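Local coordinates for protein dioxygenase (Pseudomonas brassicacearum, PDB 5V2D) that probably cleaves the central double bond of lignostilbene-type substrates with molecular oxygen, using an iron ion held by four histidines, at residues 177-181 with 221-225; 293-297 with 358-363; 399-403 with 460-464. All coordinates share one frame; numbering follows the deposited sequence.

Contact 1. Residues 177-181 with 221-225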
ATOM      1  N   ASP A 177     -18.642   7.759 -12.403  1.00 34.29           N
ATOM      2  CA  ASP A 177     -19.704   8.278 -13.317  1.00 40.07           C
ATOM      3  C   ASP A 177     -19.159   8.914 -14.596  1.00 41.05           C
ATOM      4  O   ASP A 177     -19.626   9.954 -14.998  1.00 43.92           O
ATOM      5  CB  ASP A 177     -20.584   9.290 -12.534  1.00 42.38           C
ATOM      6  CG  ASP A 177     -21.283   8.650 -11.344  1.00 46.33           C
ATOM      7  OD1 ASP A 177     -21.108   9.029 -10.134  1.00 50.19           O
ATOM      8  OD2 ASP A 177     -22.003   7.677 -11.607  1.00 50.86           O
ATOM      9  N   GLY A 178     -18.116   8.303 -15.175  1.00 37.73           N
ATOM     10  CA  GLY A 178     -17.458   8.796 -16.356  1.00 37.42           C
ATOM     11  C   GLY A 178     -16.626  10.024 -16.225  1.00 36.06           C
ATOM     12  O   GLY A 178     -16.147  10.500 -17.220  1.00 36.52           O
ATOM     13  N   GLN A 179     -16.359  10.536 -15.027  1.00 35.73           N
ATOM     14  CA  GLN A 179     -15.651  11.810 -14.887  1.00 36.03           C
ATOM     15  C   GLN A 179     -14.148  11.748 -14.961  1.00 37.44           C
ATOM     16  O   GLN A 179     -13.501  12.778 -15.157  1.00 33.46           O
ATOM     17  CB  GLN A 179     -16.047  12.516 -13.585  1.00 38.13           C
ATOM     18  CG  GLN A 179     -17.519  12.855 -13.444  1.00 40.89           C
ATOM     19  CD  GLN A 179     -17.921  13.215 -12.031  1.00 38.47           C
ATOM     20  OE1 GLN A 179     -18.034  14.394 -11.673  1.00 37.85           O
ATOM     21  NE2 GLN A 179     -18.067  12.189 -11.181  1.00 39.24           N
ATOM     22  N   ILE A 180     -13.566  10.561 -14.768  1.00 38.10           N
ATOM     23  CA  ILE A 180     -12.087  10.433 -14.640  1.00 36.59           C
ATOM     24  C   ILE A 180     -11.607  10.003 -16.006  1.00 34.70           C
ATOM     25  O   ILE A 180     -11.990   8.968 -16.447  1.00 36.89           O
ATOM     26  CB  ILE A 180     -11.678   9.408 -13.544  1.00 34.71           C
ATOM     27  CG1 ILE A 180     -12.122   9.903 -12.191  1.00 35.45           C
ATOM     28  CG2 ILE A 180     -10.198   9.138 -13.603  1.00 35.56           C
ATOM     29  CD1 ILE A 180     -11.426  11.109 -11.653  1.00 34.07           C
ATOM     30  N   LYS A 181     -10.767  10.793 -16.651  1.00 34.61           N
ATOM     31  CA  LYS A 181     -10.370  10.515 -17.998  1.00 37.24           C
ATOM     32  C   LYS A 181      -8.916  10.071 -18.087  1.00 36.31           C
ATOM     33  O   LYS A 181      -8.423   9.933 -19.180  1.00 37.39           O
ATOM     34  CB  LYS A 181     -10.522  11.794 -18.880  1.00 42.08           C
ATOM     35  CG  LYS A 181     -11.878  12.433 -18.899  1.00 45.86           C
ATOM     36  CD  LYS A 181     -12.959  11.474 -19.275  1.00 51.67           C
ATOM     37  CE  LYS A 181     -14.271  12.195 -19.575  1.00 56.05           C
ATOM     38  NZ  LYS A 181     -15.270  11.125 -19.957  1.00 56.48           N
ATOM     39  N   ASP A 221     -20.006  12.275  -2.339  0.50 37.44           N
ATOM     40  CA  ASP A 221     -21.046  11.712  -3.204  0.50 39.49           C
ATOM     41  C   ASP A 221     -20.588  11.544  -4.638  0.50 38.71           C
ATOM     42  O   ASP A 221     -21.400  11.289  -5.510  0.50 36.87           O
ATOM     43  CB  ASP A 221     -22.324  12.581  -3.007  0.50 41.54           C
ATOM     44  CG  ASP A 221     -22.745  12.531  -1.498  0.50 43.79           C
ATOM     45  OD1 ASP A 221     -22.882  11.387  -1.059  0.50 44.51           O
ATOM     46  OD2 ASP A 221     -22.696  13.514  -0.699  0.50 45.32           O
ATOM     47  N   GLY A 222     -19.281  11.642  -4.902  1.00 37.56           N
ATOM     48  CA  GLY A 222     -18.742  11.208  -6.193  1.00 35.10           C
ATOM     49  C   GLY A 222     -18.604  12.233  -7.275  1.00 34.00           C
ATOM     50  O   GLY A 222     -18.244  11.938  -8.414  1.00 34.83           O
ATOM     51  N   LYS A 223     -18.758  13.469  -6.918  1.00 34.35           N
ATOM     52  CA  LYS A 223     -18.715  14.522  -7.906  1.00 38.77           C
ATOM     53  C   LYS A 223     -17.291  15.013  -8.055  1.00 33.12           C
ATOM     54  O   LYS A 223     -16.613  15.287  -7.049  1.00 33.36           O
ATOM     55  CB  LYS A 223     -19.743  15.609  -7.511  1.00 43.25           C
ATOM     56  CG  LYS A 223     -19.395  16.978  -7.975  1.00 51.66           C
ATOM     57  CD  LYS A 223     -19.545  17.183  -9.459  1.00 63.09           C
ATOM     58  CE  LYS A 223     -19.927  18.703  -9.572  1.00 69.64           C
ATOM     59  NZ  LYS A 223     -19.840  19.263 -10.927  1.00 74.77           N
ATOM     60  N   LEU A 224     -16.806  15.146  -9.292  1.00 32.74           N
ATOM     61  CA  LEU A 224     -15.465  15.687  -9.528  1.00 33.52           C
ATOM     62  C   LEU A 224     -15.450  17.170  -9.298  1.00 38.35           C
ATOM     63  O   LEU A 224     -16.106  17.891 -10.032  1.00 35.83           O
ATOM     64  CB  LEU A 224     -14.923  15.337 -10.870  1.00 32.86           C
ATOM     65  CG  LEU A 224     -13.512  15.736 -11.206  1.00 33.98           C
ATOM     66  CD1 LEU A 224     -12.499  15.112 -10.259  1.00 32.84           C
ATOM     67  CD2 LEU A 224     -13.171  15.323 -12.635  1.00 36.78           C
ATOM     68  N   LEU A 225     -14.729  17.633  -8.259  1.00 36.03           N
ATOM     69  CA  LEU A 225     -14.709  19.048  -7.917  1.00 36.42           C
ATOM     70  C   LEU A 225     -13.605  19.816  -8.562  1.00 38.13           C
ATOM     71  O   LEU A 225     -13.763  21.018  -8.799  1.00 34.36           O
ATOM     72  CB  LEU A 225     -14.604  19.228  -6.427  1.00 37.84           C
ATOM     73  CG  LEU A 225     -15.695  18.536  -5.588  1.00 39.01           C
ATOM     74  CD1 LEU A 225     -15.363  18.558  -4.110  1.00 39.24           C
ATOM     75  CD2 LEU A 225     -17.044  19.217  -5.803  1.00 41.26           C
TER
HETATM   76  O   HOH W   1     -18.368   9.581  -9.098  1.00 35.01           O

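Contact 2. Residues 293-297 with 358-363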
ATOM      1  N   TRP A 293       8.754  22.638  -8.689  1.00 35.93           N
ATOM      2  CA  TRP A 293       9.553  21.406  -8.589  1.00 35.64           C
ATOM      3  C   TRP A 293      10.676  21.523  -7.580  1.00 36.42           C
ATOM      4  O   TRP A 293      11.355  22.581  -7.495  1.00 33.46           O
ATOM      5  CB  TRP A 293      10.104  21.076  -9.959  1.00 37.22           C
ATOM      6  CG  TRP A 293       8.974  20.631 -10.899  1.00 36.40           C
ATOM      7  CD1 TRP A 293       8.264  21.435 -11.760  1.00 37.47           C
ATOM      8  CD2 TRP A 293       8.441  19.325 -11.040  1.00 36.20           C
ATOM      9  NE1 TRP A 293       7.335  20.704 -12.405  1.00 37.73           N
ATOM     10  CE2 TRP A 293       7.417  19.402 -12.004  1.00 36.54           C
ATOM     11  CE3 TRP A 293       8.733  18.082 -10.454  1.00 36.50           C
ATOM     12  CZ2 TRP A 293       6.673  18.279 -12.420  1.00 36.18           C
ATOM     13  CZ3 TRP A 293       7.974  16.945 -10.886  1.00 35.79           C
ATOM     14  CH2 TRP A 293       6.975  17.078 -11.838  1.00 34.94           C
ATOM     15  N   PHE A 294      10.874  20.486  -6.778  1.00 32.60           N
ATOM     16  CA  PHE A 294      11.966  20.481  -5.836  1.00 33.00           C
ATOM     17  C   PHE A 294      12.736  19.193  -6.052  1.00 35.46           C
ATOM     18  O   PHE A 294      12.142  18.147  -6.434  1.00 34.85           O
ATOM     19  CB  PHE A 294      11.477  20.522  -4.428  1.00 33.16           C
ATOM     20  CG  PHE A 294      10.816  21.820  -4.032  1.00 34.14           C
ATOM     21  CD1 PHE A 294      11.524  22.788  -3.324  1.00 33.53           C
ATOM     22  CD2 PHE A 294       9.471  22.038  -4.351  1.00 33.50           C
ATOM     23  CE1 PHE A 294      10.918  23.971  -2.958  1.00 35.32           C
ATOM     24  CE2 PHE A 294       8.839  23.228  -4.072  1.00 35.05           C
ATOM     25  CZ  PHE A 294       9.550  24.202  -3.317  1.00 36.09           C
ATOM     26  N   LYS A 295      14.024  19.203  -5.751  1.00 34.74           N
ATOM     27  CA  LYS A 295      14.911  18.083  -5.953  1.00 37.84           C
ATOM     28  C   LYS A 295      15.587  17.652  -4.692  1.00 37.66           C
ATOM     29  O   LYS A 295      16.246  18.449  -4.033  1.00 39.72           O
ATOM     30  CB  LYS A 295      16.054  18.483  -6.883  1.00 42.76           C
ATOM     31  CG  LYS A 295      15.616  18.728  -8.293  1.00 51.08           C
ATOM     32  CD  LYS A 295      16.793  19.372  -9.049  1.00 56.08           C
ATOM     33  CE  LYS A 295      16.855  18.963 -10.527  1.00 62.40           C
ATOM     34  NZ  LYS A 295      17.401  20.166 -11.166  1.00 66.18           N
ATOM     35  N   GLY A 296      15.582  16.350  -4.446  1.00 35.15           N
ATOM     36  CA  GLY A 296      16.248  15.738  -3.319  1.00 33.89           C
ATOM     37  C   GLY A 296      17.447  14.920  -3.810  1.00 35.63           C
ATOM     38  O   GLY A 296      17.782  14.935  -4.973  1.00 41.00           O
ATOM     39  N   PRO A 297      18.120  14.229  -2.908  1.00 36.41           N
ATOM     40  CA  PRO A 297      19.256  13.411  -3.252  1.00 39.87           C
ATOM     41  C   PRO A 297      19.032  12.336  -4.287  1.00 42.31           C
ATOM     42  O   PRO A 297      17.927  11.761  -4.441  1.00 41.73           O
ATOM     43  CB  PRO A 297      19.610  12.720  -1.915  1.00 41.09           C
ATOM     44  CG  PRO A 297      19.108  13.663  -0.859  1.00 40.05           C
ATOM     45  CD  PRO A 297      17.877  14.258  -1.450  1.00 38.39           C
ATOM     46  N   ARG A 358      15.695  28.108  -3.344  1.00 62.19           N
ATOM     47  CA  ARG A 358      16.398  26.872  -3.482  1.00 69.82           C
ATOM     48  C   ARG A 358      15.299  25.825  -3.770  1.00 59.61           C
ATOM     49  O   ARG A 358      14.266  25.587  -3.085  1.00 53.31           O
ATOM     50  CB  ARG A 358      17.247  26.377  -2.275  1.00 82.65           C
ATOM     51  CG  ARG A 358      17.878  27.377  -1.317  1.00 92.75           C
ATOM     52  CD  ARG A 358      18.034  26.719   0.066  1.00105.75           C
ATOM     53  NE  ARG A 358      16.748  26.663   0.794  1.00118.80           N
ATOM     54  CZ  ARG A 358      15.896  25.615   0.905  1.00125.32           C
ATOM     55  NH1 ARG A 358      14.761  25.758   1.594  1.00123.89           N
ATOM     56  NH2 ARG A 358      16.147  24.422   0.357  1.00133.21           N
ATOM     57  N   ASP A 359      15.657  25.212  -4.854  1.00 55.95           N
ATOM     58  CA  ASP A 359      15.176  24.023  -5.468  1.00 58.81           C
ATOM     59  C   ASP A 359      15.545  22.713  -4.718  1.00 53.05           C
ATOM     60  O   ASP A 359      14.817  21.739  -4.813  1.00 51.50           O
ATOM     61  CB  ASP A 359      16.151  23.979  -6.644  1.00 66.22           C
ATOM     62  CG  ASP A 359      15.598  23.457  -7.848  1.00 67.95           C
ATOM     63  OD1 ASP A 359      16.356  22.876  -8.642  1.00 72.85           O
ATOM     64  OD2 ASP A 359      14.415  23.731  -8.114  1.00 81.14           O
ATOM     65  N   GLU A 360      16.684  22.735  -4.020  1.00 49.73           N
ATOM     66  CA  GLU A 360      17.357  21.536  -3.472  1.00 56.70           C
ATOM     67  C   GLU A 360      16.835  21.303  -2.060  1.00 52.28           C
ATOM     68  O   GLU A 360      16.729  22.239  -1.296  1.00 51.43           O
ATOM     69  CB  GLU A 360      18.879  21.708  -3.427  1.00 64.16           C
ATOM     70  CG  GLU A 360      19.510  22.277  -4.707  1.00 79.10           C
ATOM     71  CD  GLU A 360      19.894  21.225  -5.751  1.00 89.94           C
ATOM     72  OE1 GLU A 360      20.768  20.403  -5.407  1.00105.91           O
ATOM     73  OE2 GLU A 360      19.393  21.222  -6.925  1.00 99.14           O
ATOM     74  N   VAL A 361      16.468  20.072  -1.724  1.00 48.35           N
ATOM     75  CA  VAL A 361      15.961  19.750  -0.377  1.00 45.69           C
ATOM     76  C   VAL A 361      16.703  18.550   0.114  1.00 39.74           C
ATOM     77  O   VAL A 361      17.066  17.623  -0.658  1.00 39.36           O
ATOM     78  CB  VAL A 361      14.423  19.452  -0.346  1.00 49.07           C
ATOM     79  CG1 VAL A 361      13.625  20.715  -0.626  1.00 50.31           C
ATOM     80  CG2 VAL A 361      14.014  18.453  -1.420  1.00 51.64           C
ATOM     81  N   GLU A 362      16.930  18.568   1.415  1.00 39.97           N
ATOM     82  CA  GLU A 362      17.419  17.442   2.120  1.00 44.09           C
ATOM     83  C   GLU A 362      16.409  17.006   3.195  1.00 41.56           C
ATOM     84  O   GLU A 362      15.886  17.831   3.911  1.00 38.34           O
ATOM     85  CB  GLU A 362      18.803  17.733   2.659  1.00 51.51           C
ATOM     86  CG  GLU A 362      19.784  17.306   1.553  1.00 64.59           C
ATOM     87  CD  GLU A 362      21.220  17.670   1.804  1.00 74.45           C
ATOM     88  OE1 GLU A 362      21.708  17.579   2.962  1.00 82.43           O
ATOM     89  OE2 GLU A 362      21.863  18.041   0.805  1.00 80.52           O
ATOM     90  N   PRO A 363      16.202  15.694   3.289  1.00 40.83           N
ATOM     91  CA  PRO A 363      15.269  15.199   4.273  1.00 39.21           C
ATOM     92  C   PRO A 363      15.944  15.151   5.663  1.00 39.01           C
ATOM     93  O   PRO A 363      17.148  14.982   5.732  1.00 40.32           O
ATOM     94  CB  PRO A 363      14.985  13.769   3.735  1.00 39.34           C
ATOM     95  CG  PRO A 363      16.281  13.351   3.079  1.00 40.65           C
ATOM     96  CD  PRO A 363      16.772  14.602   2.434  1.00 41.08           C
TER

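Contact 3. Residues 399-403 with 460-464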
ATOM      1  N   TYR A 399      15.068 -14.357  16.685  1.00 38.94           N
ATOM      2  CA  TYR A 399      14.381 -14.844  15.484  1.00 39.01           C
ATOM      3  C   TYR A 399      14.437 -16.359  15.479  1.00 41.08           C
ATOM      4  O   TYR A 399      15.489 -16.965  15.343  1.00 42.38           O
ATOM      5  CB  TYR A 399      15.090 -14.284  14.259  1.00 41.47           C
ATOM      6  CG  TYR A 399      14.437 -14.672  12.930  1.00 38.41           C
ATOM      7  CD1 TYR A 399      14.821 -15.803  12.257  1.00 40.07           C
ATOM      8  CD2 TYR A 399      13.459 -13.877  12.365  1.00 40.03           C
ATOM      9  CE1 TYR A 399      14.223 -16.179  11.063  1.00 40.63           C
ATOM     10  CE2 TYR A 399      12.840 -14.206  11.130  1.00 38.89           C
ATOM     11  CZ  TYR A 399      13.198 -15.358  10.489  1.00 39.67           C
ATOM     12  OH  TYR A 399      12.631 -15.742   9.282  1.00 34.32           O
ATOM     13  N   ASN A 400      13.297 -16.982  15.675  1.00 41.38           N
ATOM     14  CA  ASN A 400      13.202 -18.441  15.722  1.00 42.83           C
ATOM     15  C   ASN A 400      13.644 -19.021  14.375  1.00 44.81           C
ATOM     16  O   ASN A 400      13.081 -18.668  13.346  1.00 41.22           O
ATOM     17  CB  ASN A 400      11.762 -18.815  16.051  1.00 43.36           C
ATOM     18  CG  ASN A 400      11.534 -20.301  16.179  1.00 46.66           C
ATOM     19  OD1 ASN A 400      12.424 -21.123  15.921  1.00 50.41           O
ATOM     20  ND2 ASN A 400      10.332 -20.652  16.540  1.00 46.10           N
ATOM     21  N   PRO A 401      14.673 -19.901  14.361  1.00 52.54           N
ATOM     22  CA  PRO A 401      15.097 -20.426  13.032  1.00 50.22           C
ATOM     23  C   PRO A 401      14.012 -21.306  12.321  1.00 45.02           C
ATOM     24  O   PRO A 401      14.029 -21.398  11.087  1.00 43.33           O
ATOM     25  CB  PRO A 401      16.392 -21.203  13.336  1.00 53.21           C
ATOM     26  CG  PRO A 401      16.732 -20.876  14.768  1.00 55.92           C
ATOM     27  CD  PRO A 401      15.451 -20.526  15.456  1.00 54.22           C
ATOM     28  N   ALA A 402      13.046 -21.846  13.062  1.00 43.50           N
ATOM     29  CA  ALA A 402      11.871 -22.501  12.424  1.00 43.36           C
ATOM     30  C   ALA A 402      10.955 -21.536  11.631  1.00 42.31           C
ATOM     31  O   ALA A 402       9.990 -21.984  11.002  1.00 41.37           O
ATOM     32  CB  ALA A 402      11.018 -23.230  13.472  1.00 45.12           C
ATOM     33  N   ASN A 403      11.247 -20.247  11.688  1.00 39.05           N
ATOM     34  CA  ASN A 403      10.577 -19.291  10.829  1.00 40.59           C
ATOM     35  C   ASN A 403      10.981 -19.465   9.376  1.00 42.96           C
ATOM     36  O   ASN A 403      10.259 -18.994   8.515  1.00 41.85           O
ATOM     37  CB  ASN A 403      10.893 -17.829  11.210  1.00 37.54           C
ATOM     38  CG  ASN A 403      10.405 -17.445  12.608  1.00 35.14           C
ATOM     39  OD1 ASN A 403       9.608 -18.182  13.232  1.00 34.35           O
ATOM     40  ND2 ASN A 403      10.887 -16.295  13.103  1.00 35.22           N
ATOM     41  N   LEU A 460       2.165 -15.571  12.640  1.00 27.45           N
ATOM     42  CA  LEU A 460       2.935 -16.428  13.514  1.00 29.14           C
ATOM     43  C   LEU A 460       3.576 -17.411  12.570  1.00 29.30           C
ATOM     44  O   LEU A 460       2.980 -18.429  12.191  1.00 29.73           O
ATOM     45  CB  LEU A 460       2.039 -17.104  14.521  1.00 32.90           C
ATOM     46  CG  LEU A 460       1.608 -16.459  15.849  1.00 38.14           C
ATOM     47  CD1 LEU A 460       2.490 -15.364  16.345  1.00 39.07           C
ATOM     48  CD2 LEU A 460       0.212 -15.916  15.761  1.00 43.37           C
ATOM     49  N   ILE A 461       4.757 -17.068  12.121  1.00 29.99           N
ATOM     50  CA  ILE A 461       5.270 -17.664  10.915  1.00 32.40           C
ATOM     51  C   ILE A 461       5.902 -19.016  11.084  1.00 36.50           C
ATOM     52  O   ILE A 461       5.987 -19.744  10.087  1.00 38.58           O
ATOM     53  CB  ILE A 461       6.207 -16.745  10.152  1.00 34.53           C
ATOM     54  CG1 ILE A 461       7.389 -16.293  10.944  1.00 35.68           C
ATOM     55  CG2 ILE A 461       5.485 -15.525   9.665  1.00 33.98           C
ATOM     56  CD1 ILE A 461       8.318 -15.422  10.102  1.00 35.97           C
ATOM     57  N   ALA A 462       6.273 -19.395  12.306  1.00 35.20           N
ATOM     58  CA  ALA A 462       6.730 -20.757  12.559  1.00 38.01           C
ATOM     59  C   ALA A 462       5.548 -21.680  12.585  1.00 39.34           C
ATOM     60  O   ALA A 462       5.677 -22.790  12.154  1.00 43.25           O
ATOM     61  CB  ALA A 462       7.475 -20.829  13.890  1.00 38.00           C
ATOM     62  N   GLU A 463       4.398 -21.249  13.073  1.00 40.33           N
ATOM     63  CA  GLU A 463       3.223 -22.139  13.079  1.00 41.92           C
ATOM     64  C   GLU A 463       2.402 -22.023  11.807  1.00 39.10           C
ATOM     65  O   GLU A 463       1.490 -22.768  11.627  1.00 35.10           O
ATOM     66  CB  GLU A 463       2.332 -21.838  14.250  1.00 48.07           C
ATOM     67  CG  GLU A 463       3.061 -21.866  15.585  1.00 54.70           C
ATOM     68  CD  GLU A 463       2.097 -21.300  16.670  1.00 59.44           C
ATOM     69  OE1 GLU A 463       2.432 -20.389  17.430  1.00 62.04           O
ATOM     70  OE2 GLU A 463       0.897 -21.694  16.758  1.00 74.16           O
ATOM     71  N   GLU A 464       2.702 -21.054  10.953  1.00 37.88           N
ATOM     72  CA  GLU A 464       1.809 -20.681   9.823  1.00 38.65           C
ATOM     73  C   GLU A 464       0.360 -20.418  10.267  1.00 34.63           C
ATOM     74  O   GLU A 464      -0.575 -20.936   9.683  1.00 35.81           O
ATOM     75  CB  GLU A 464       1.806 -21.749   8.693  1.00 39.22           C
ATOM     76  CG  GLU A 464       3.235 -22.024   8.227  1.00 45.19           C
ATOM     77  CD  GLU A 464       3.375 -22.599   6.831  1.00 49.41           C
ATOM     78  OE1 GLU A 464       2.422 -23.192   6.272  1.00 54.24           O
ATOM     79  OE2 GLU A 464       4.485 -22.433   6.299  1.00 56.12           O
TER
HETATM   80  O   HOH W   2       7.554 -19.173   7.261  1.00 36.27           O

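Contact 1. Residues 177-181 with 221-225
The carboxamide of Q179 meets the backbone of G222-L224 with both of its polar atoms, and this is the tight part of the contact. Q179 OE1 takes the backbone N-H of L224, 2.8 Å from L224 N, in a nearly straight bond (167°) that arrives from above the amide's carbonyl plane. Q179 NE2 gives a hydrogen to G222 O, also at 2.8 Å, and here the acceptor lies close to the plane of the amide. Since NE2 bonds to F176 O as well, three bonds fix the rotation of the group. The chain runs extended beyond CG (chi2 165°), which carries the amide across to the turn that leads into strand 224-231, while L224 slides past it in the opposite direction. The CB of L224 comes within 3.3 Å of Q179 OE1, and its CD2 packs 3.6 Å from Q179 O. Deeper in, CD1 of I180 and CD1 of L224 approach to 4.4 Å.

The D177 end is much looser. OD1 of D177 stays 4.4 Å from G222 O, and a water sits between them, bonded to D177 OD1; its approach to G222 O is too short to be trusted as a bond. G222 has backbone angles that favour glycine, since a CB would press on the preceding carbonyl oxygen. On the exposed flank K223 brushes Q179 OE1 with its CD.

In the seven-bladed propeller of this family, residues 177-181 belong to the connection from strand 170-173 to strand 190-191. They lie against the start of 224-231, an edge strand of the next sheet, where I180 and L224 both rest on F216 of strand 212-218.

Contact 2. Residues 293-297 with 358-363
K295 is held along both its backbone and its side chain by D359, E360 and V361. K295 N bonds to D359 O (2.8 Å, 168°), and K295 O accepts the N-H of V361, with V361 N at the same distance. Two bonds from one residue to the neighbours of E360 make a single bridge of parallel type, with the two segments running 50° apart. The K295 side chain crosses that of D359 at a slant. The chain is extended as far as K295 CD, which lies 3.6 Å from D359 OD1; bends at chi3 and chi4 then turn K295 NZ to a long salt bridge with that oxygen, 3.8 Å. The carboxylate of E360 lies near the same lysine, touching CD with OE2, which probably adds a weaker electrostatic pull.

V361 fills the other side of the bridge. Its CG2 sits between the backbone N and the carbonyl carbon and presses on K295 O at 3.4 Å, whereas V361 CG1 turns to the F294 ring, 4.0 Å from F294 CD1. Farther along, P297 CD and P363 CD come together at 4.1 Å.

Strand 292-298 is an edge strand of its four-stranded sheet, bonded on its other side to 276-283. The loop 358-363 leads into strand 364-365 of the following sheet, so the bridge ties two propeller blades together; W350 of strand 345-353 packs against P297, V361 and P363, and F352 meets the F294 ring edge-to-face.

Contact 3. Residues 399-403 with 460-464
N403 crosses I461 at about a right angle where loops of two neighbouring blades of the beta-propeller meet. The N403 loop is shaped by an Asx turn, in which N400 OD1 accepts the N-H of A402, and which leads straight into the 3-10 segment 401-403.

Van der Waals contacts dominate. I461 lays CG1 3.6 Å from N403 CG and CD1 3.7 Å from N403 CB; chi1 of 58° swings CG1 between the backbone N and the carbonyl carbon. The methyl of A462 lies with its CB 3.5 Å from N403 OD1, and it also touches N400 ND2 and A402 CB.

Both amide nitrogens find their acceptors outside the two segments. N403 ND2 bonds to D431 O, and N400 ND2 to S432 OG. With an alanine here in place of N403 the amide is gone, which is likely to leave D431 O without this donor and open a gap beside I461 CG1.

Water supplies the polar link between the segments: one molecule donates to N403 O and, over a longer 3.3 Å, to I461 O.

On the N403 side, Y399, its OH bonded to G404 O, offers a ring face to the same amide: N403 ND2 lies 3.4 Å above the ring plane, over its centre.

In the fold
None of the three contacts belongs to the deep core. Contact 1 is partly buried, while contacts 2 and 3 lie at the surface, all with centres 23 to 25 Å from the chain's centre. Each involves different sheets of the propeller. Contact 1 sets a connecting loop against an outer strand; contact 2 sets an outer strand against a loop; contact 3 brings two loops together. The chemistry changes accordingly: side-chain amide to backbone in contact 1, backbone to backbone with a long salt bridge in contact 2, and side-chain packing with a water link in contact 3. Contacts 1 and 3 lie on opposite sides of the chain's centre, their own centres 47 Å apart.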